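Long-range contacts in viral CASP8 and FADD-like apoptosis regulator (Molluscum contagiosum virus subtype 1, PDB 2BBR), which inhibits death-receptor-induced apoptosis by interfering with host caspase-8 recruitment and activation at the death-inducing signaling complex, and suppresses host NF-kappa-B activation: residues Asp25-Phe30 and Arg135-Val140; Arg97-Cys102 and Gln171-Tyr176. One frame throughout, in Å; residues are numbered along the deposited sequence.

Interaction 1: residues Asp25-Phe30 and Arg135-Val140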
# COMPACT_ATOMS: atom_id res chain seq x y z
N ASP A 25 2.49 4.61 9.81
CA ASP A 25 2.22 5.89 9.16
C ASP A 25 2.75 5.86 7.73
O ASP A 25 2.08 6.32 6.80
CB ASP A 25 2.90 7.05 9.89
CG ASP A 25 2.31 7.33 11.26
OD1 ASP A 25 1.12 7.01 11.48
OD2 ASP A 25 3.03 7.90 12.11
N SER A 26 3.96 5.33 7.56
CA SER A 26 4.58 5.25 6.24
C SER A 26 3.75 4.38 5.30
O SER A 26 3.59 4.69 4.13
CB SER A 26 6.00 4.69 6.37
OG SER A 26 6.63 4.60 5.10
N LEU A 27 3.23 3.27 5.83
CA LEU A 27 2.42 2.38 5.01
C LEU A 27 1.14 3.07 4.56
O LEU A 27 0.74 2.94 3.40
CB LEU A 27 2.08 1.10 5.78
CG LEU A 27 3.28 0.27 6.25
CD1 LEU A 27 2.79 -0.99 6.94
CD2 LEU A 27 4.15 -0.09 5.06
N LEU A 28 0.51 3.82 5.46
CA LEU A 28 -0.72 4.51 5.08
C LEU A 28 -0.42 5.61 4.07
O LEU A 28 -1.18 5.79 3.12
CB LEU A 28 -1.40 5.11 6.31
CG LEU A 28 -1.98 4.10 7.31
CD1 LEU A 28 -2.84 4.83 8.33
CD2 LEU A 28 -2.82 3.06 6.57
N LEU A 29 0.67 6.33 4.26
CA LEU A 29 1.02 7.38 3.31
C LEU A 29 1.23 6.77 1.93
O LEU A 29 0.83 7.35 0.92
CB LEU A 29 2.29 8.12 3.76
CG LEU A 29 2.09 9.16 4.86
CD1 LEU A 29 3.43 9.74 5.27
CD2 LEU A 29 1.17 10.27 4.37
N PHE A 30 1.83 5.59 1.88
CA PHE A 30 2.05 4.90 0.61
C PHE A 30 0.71 4.52 -0.01
O PHE A 30 0.49 4.71 -1.21
CB PHE A 30 2.90 3.65 0.84
CG PHE A 30 3.04 2.78 -0.38
CD1 PHE A 30 4.00 3.04 -1.35
CD2 PHE A 30 2.20 1.69 -0.55
CE1 PHE A 30 4.12 2.22 -2.48
CE2 PHE A 30 2.31 0.87 -1.67
CZ PHE A 30 3.27 1.13 -2.64
N ARG A 135 12.36 1.53 3.59
CA ARG A 135 11.35 0.48 3.74
C ARG A 135 11.00 -0.08 2.36
O ARG A 135 11.32 0.54 1.34
CB ARG A 135 10.08 1.04 4.38
CG ARG A 135 10.25 1.75 5.71
CD ARG A 135 8.89 2.18 6.25
NE ARG A 135 8.95 2.72 7.60
CZ ARG A 135 9.28 3.98 7.89
NH1 ARG A 135 9.58 4.83 6.93
NH2 ARG A 135 9.32 4.37 9.16
N PHE A 136 10.32 -1.22 2.32
CA PHE A 136 9.92 -1.80 1.04
C PHE A 136 9.03 -0.82 0.26
O PHE A 136 9.20 -0.66 -0.95
CB PHE A 136 9.17 -3.12 1.24
CG PHE A 136 8.77 -3.78 -0.06
CD1 PHE A 136 9.73 -4.36 -0.88
CD2 PHE A 136 7.44 -3.80 -0.47
CE1 PHE A 136 9.37 -4.96 -2.09
CE2 PHE A 136 7.07 -4.39 -1.67
CZ PHE A 136 8.03 -4.97 -2.48
N VAL A 137 8.09 -0.16 0.94
CA VAL A 137 7.23 0.78 0.23
C VAL A 137 8.04 1.92 -0.36
O VAL A 137 7.68 2.47 -1.40
CB VAL A 137 6.10 1.36 1.12
CG1 VAL A 137 5.10 0.27 1.46
CG2 VAL A 137 6.68 1.98 2.38
N GLU A 138 9.13 2.28 0.29
CA GLU A 138 9.97 3.35 -0.23
C GLU A 138 10.75 2.84 -1.45
O GLU A 138 10.99 3.58 -2.39
CB GLU A 138 10.88 3.87 0.89
CG GLU A 138 10.08 4.70 1.90
CD GLU A 138 10.76 4.91 3.24
OE1 GLU A 138 10.25 5.72 4.04
OE2 GLU A 138 11.79 4.26 3.51
N LEU A 139 11.12 1.56 -1.44
CA LEU A 139 11.80 0.95 -2.58
C LEU A 139 10.82 0.95 -3.76
O LEU A 139 11.20 1.27 -4.89
CB LEU A 139 12.22 -0.48 -2.25
CG LEU A 139 12.71 -1.34 -3.42
CD1 LEU A 139 13.91 -0.69 -4.09
CD2 LEU A 139 13.06 -2.74 -2.92
N VAL A 140 9.57 0.59 -3.51
CA VAL A 140 8.57 0.57 -4.57
C VAL A 140 8.40 1.96 -5.18
O VAL A 140 8.40 2.12 -6.40
CB VAL A 140 7.20 0.05 -4.05
CG1 VAL A 140 6.14 0.17 -5.15
CG2 VAL A 140 7.34 -1.39 -3.60
O HOH W 1 7.71 6.80 3.91

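Interaction 2: residues Arg97-Cys102 and Gln171-Tyr176. With AZI (azide ion), chain B.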
# COMPACT_ATOMS: atom_id res chain seq x y z
N ARG A 97 -1.45 -1.03 -4.59
CA ARG A 97 -0.88 -0.47 -3.38
C ARG A 97 -1.02 -1.40 -2.18
O ARG A 97 -0.09 -1.55 -1.39
CB ARG A 97 -1.54 0.88 -3.06
CG ARG A 97 -1.40 1.95 -4.13
CD ARG A 97 -0.11 2.73 -3.99
NE ARG A 97 0.09 3.62 -5.13
CZ ARG A 97 1.29 3.93 -5.61
NH1 ARG A 97 2.37 3.42 -5.04
NH2 ARG A 97 1.40 4.70 -6.69
N LYS A 98 -2.19 -2.01 -2.02
CA LYS A 98 -2.39 -2.91 -0.90
C LYS A 98 -1.46 -4.12 -0.98
O LYS A 98 -0.89 -4.54 0.02
CB LYS A 98 -3.86 -3.36 -0.85
CG LYS A 98 -4.81 -2.23 -0.45
CD LYS A 98 -6.26 -2.68 -0.40
CE LYS A 98 -6.84 -2.85 -1.79
NZ LYS A 98 -8.18 -3.51 -1.74
N LEU A 99 -1.29 -4.66 -2.18
CA LEU A 99 -0.41 -5.81 -2.38
C LEU A 99 1.03 -5.46 -2.03
O LEU A 99 1.72 -6.24 -1.38
CB LEU A 99 -0.48 -6.30 -3.82
CG LEU A 99 0.48 -7.44 -4.21
CD1 LEU A 99 0.27 -8.64 -3.29
CD2 LEU A 99 0.24 -7.84 -5.65
N MET A 100 1.49 -4.30 -2.47
CA MET A 100 2.86 -3.90 -2.17
C MET A 100 3.10 -3.79 -0.67
O MET A 100 4.15 -4.19 -0.17
CB MET A 100 3.20 -2.58 -2.86
CG MET A 100 3.27 -2.68 -4.39
SD MET A 100 4.44 -3.92 -5.00
CE MET A 100 3.30 -5.14 -5.62
N VAL A 101 2.13 -3.25 0.06
CA VAL A 101 2.29 -3.14 1.51
C VAL A 101 2.40 -4.54 2.12
O VAL A 101 3.28 -4.81 2.94
CB VAL A 101 1.10 -2.41 2.17
CG1 VAL A 101 1.17 -2.56 3.69
CG2 VAL A 101 1.12 -0.93 1.79
N CYS A 102 1.51 -5.43 1.71
CA CYS A 102 1.51 -6.78 2.25
C CYS A 102 2.79 -7.55 1.93
O CYS A 102 3.31 -8.26 2.79
CB CYS A 102 0.28 -7.54 1.77
SG CYS A 102 -1.24 -6.87 2.50
N GLN A 171 5.26 -14.94 -7.40
CA GLN A 171 4.00 -15.41 -7.95
C GLN A 171 2.84 -14.46 -7.65
O GLN A 171 1.98 -14.25 -8.50
CB GLN A 171 3.68 -16.81 -7.41
CG GLN A 171 2.40 -17.40 -7.98
CD GLN A 171 2.15 -18.81 -7.51
OE1 GLN A 171 1.12 -19.11 -6.92
NE2 GLN A 171 3.12 -19.69 -7.77
N GLN A 172 2.80 -13.89 -6.45
CA GLN A 172 1.73 -12.96 -6.13
C GLN A 172 1.76 -11.77 -7.08
O GLN A 172 0.72 -11.29 -7.52
CB GLN A 172 1.87 -12.44 -4.70
CG GLN A 172 1.59 -13.46 -3.62
CD GLN A 172 1.60 -12.83 -2.25
OE1 GLN A 172 0.85 -11.89 -1.98
NE2 GLN A 172 2.46 -13.34 -1.37
N LEU A 173 2.96 -11.29 -7.39
CA LEU A 173 3.09 -10.15 -8.30
C LEU A 173 2.79 -10.52 -9.75
O LEU A 173 2.17 -9.73 -10.46
CB LEU A 173 4.48 -9.53 -8.19
CG LEU A 173 4.62 -8.40 -7.17
CD1 LEU A 173 4.40 -8.93 -5.76
CD2 LEU A 173 6.00 -7.77 -7.30
N VAL A 174 3.23 -11.70 -10.19
CA VAL A 174 2.95 -12.13 -11.55
C VAL A 174 1.44 -12.29 -11.73
O VAL A 174 0.87 -11.84 -12.73
CB VAL A 174 3.65 -13.47 -11.88
CG1 VAL A 174 3.13 -14.02 -13.20
CG2 VAL A 174 5.15 -13.26 -11.96
N GLU A 175 0.80 -12.91 -10.75
CA GLU A 175 -0.64 -13.11 -10.82
C GLU A 175 -1.38 -11.78 -10.81
O GLU A 175 -2.37 -11.62 -11.52
CB GLU A 175 -1.10 -14.00 -9.66
CG GLU A 175 -0.70 -15.46 -9.87
CD GLU A 175 -1.11 -16.36 -8.72
OE1 GLU A 175 -0.97 -17.59 -8.86
OE2 GLU A 175 -1.56 -15.84 -7.68
N TYR A 176 -0.90 -10.83 -10.01
CA TYR A 176 -1.52 -9.52 -9.97
C TYR A 176 -1.42 -8.85 -11.33
O TYR A 176 -2.40 -8.30 -11.83
CB TYR A 176 -0.84 -8.61 -8.93
CG TYR A 176 -1.18 -7.16 -9.17
CD1 TYR A 176 -2.46 -6.67 -8.88
CD2 TYR A 176 -0.29 -6.30 -9.81
CE1 TYR A 176 -2.84 -5.39 -9.24
CE2 TYR A 176 -0.66 -5.01 -10.19
CZ TYR A 176 -1.95 -4.56 -9.90
OH TYR A 176 -2.37 -3.32 -10.32
N1 AZI B . -7.76 -6.43 -0.48
N2 AZI B . -6.70 -6.25 -0.95
N3 AZI B . -5.64 -6.14 -1.42

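Interaction 1: residues Asp25-Phe30 and Arg135-Val140
Glu-138 OE1 meets Ser-26 of the facing helix through a water, which donates to OE1 at 2.8 Å and lies 2.7 Å from Ser-26 OG. The same OE1 forms a salt bridge with Arg-135 NH1 at 3.1 Å, lying at the guanidinium edge in a bond that is weak by angle. OE2, on this third residue of the helix, accepts the backbone N-H of the N-cap residue Arg-135: N to OE2 is 2.8 Å, nearly straight (170°) but from above the carboxylate plane. Ser-26 CB sits over one guanidinium face, toward its rim, 3.6 Å from Arg-135 NH1, and His-23 takes up Arg-135 NE. Beneath this polar margin the contact is apolar. Val-137 CG1, anti to its carbonyl carbon (chi1 -69°), makes a CH-pi contact over the Phe-30 ring, 3.9 Å from the centroid, and also touches Leu-27 CD2 at 3.7 Å. Val-140 CG1 instead meets the ring edge near CE1 and CZ. The axes of segments 25-30 and 136-140 run 29° from parallel and join the first death effector domain to the second; Phe-30 and Leu-27 continue onto Val-101 of helix 95-104, while Phe-136 and Leu-139 turn to helix 109-122.

Interaction 2: residues Arg97-Cys102 and Gln171-Tyr176
Leu-99 CD2 presses against Tyr-176 CB at 3.5 Å and reaches CG of the ring obliquely, while its other methyl, CD1, lies 3.6 Å from Gln-172 OE1. The leucine spreads its two branches over residues one turn apart on the facing helix. CG of Leu-99 is anti to the backbone N (chi1 176°), on the side of helix 167-187; chi2 (56°) sets the two methyls. The Met-100 chain bends at chi2 and chi3 and brings CE to Leu-173 CG at 3.8 Å; the two side chains cross at about a right angle, and CE also lies near both Leu-173 methyls. Leu-99 CD2 and Leu-173 CD1 are more loosely apposed, at 4.3 Å. Behind this first shell, Leu-157 of helix 155-163 touches both Met-100 and Leu-173, and Ala-158 and Leu-161 pack on Leu-173. Tyr-176 OH is hydrogen-bonded to the carbonyl O of Pro-151, and the Tyr-176 side chain packs on Arg-95 and Tyr-96. On another flank of helix 95-104, Lys-98 NZ forms salt bridges with Glu-62 and the C-terminal carboxylate of His-195 in the tag, and a weak hydrogen bond to azide N2 at 3.2 Å; Arg-95 also binds this ion, probably from the crystallisation liquor. The axes of segments 97-102 and 171-176 run nearly antiparallel (174°), 11.2 Å apart, within the second death effector domain's helical bundle. With 206 Å² buried, side-chain tips bridge this spacing by van der Waals packing, mostly of apolar carbons, with one amide oxygen, Gln-172 OE1: the contact rests on complementary shape, not on directed polar bonds across it.

The centres of interactions 1 and 2 lie about 14 Å apart, and helix 95-104, which carries segment 97-102, also packs against both sides of interaction 1. Along the chain their segments alternate: 25-30, 97-102, 135-140, then 171-176. Interaction 1 spans the two death effector domains, whereas interaction 2 is internal to the second. They touch directly: the Phe-30 ring packs on Met-100 and makes a cation-pi contact with Arg-97, and Phe-136 CE2 lies 3.3 Å from Met-100 O. Met-100 therefore faces helix 22-31 of the first domain as well as helix 167-187 of its own. Apolar packing runs on from the interdomain seam into the second bundle, consistent with the tandem domains forming one compact unit.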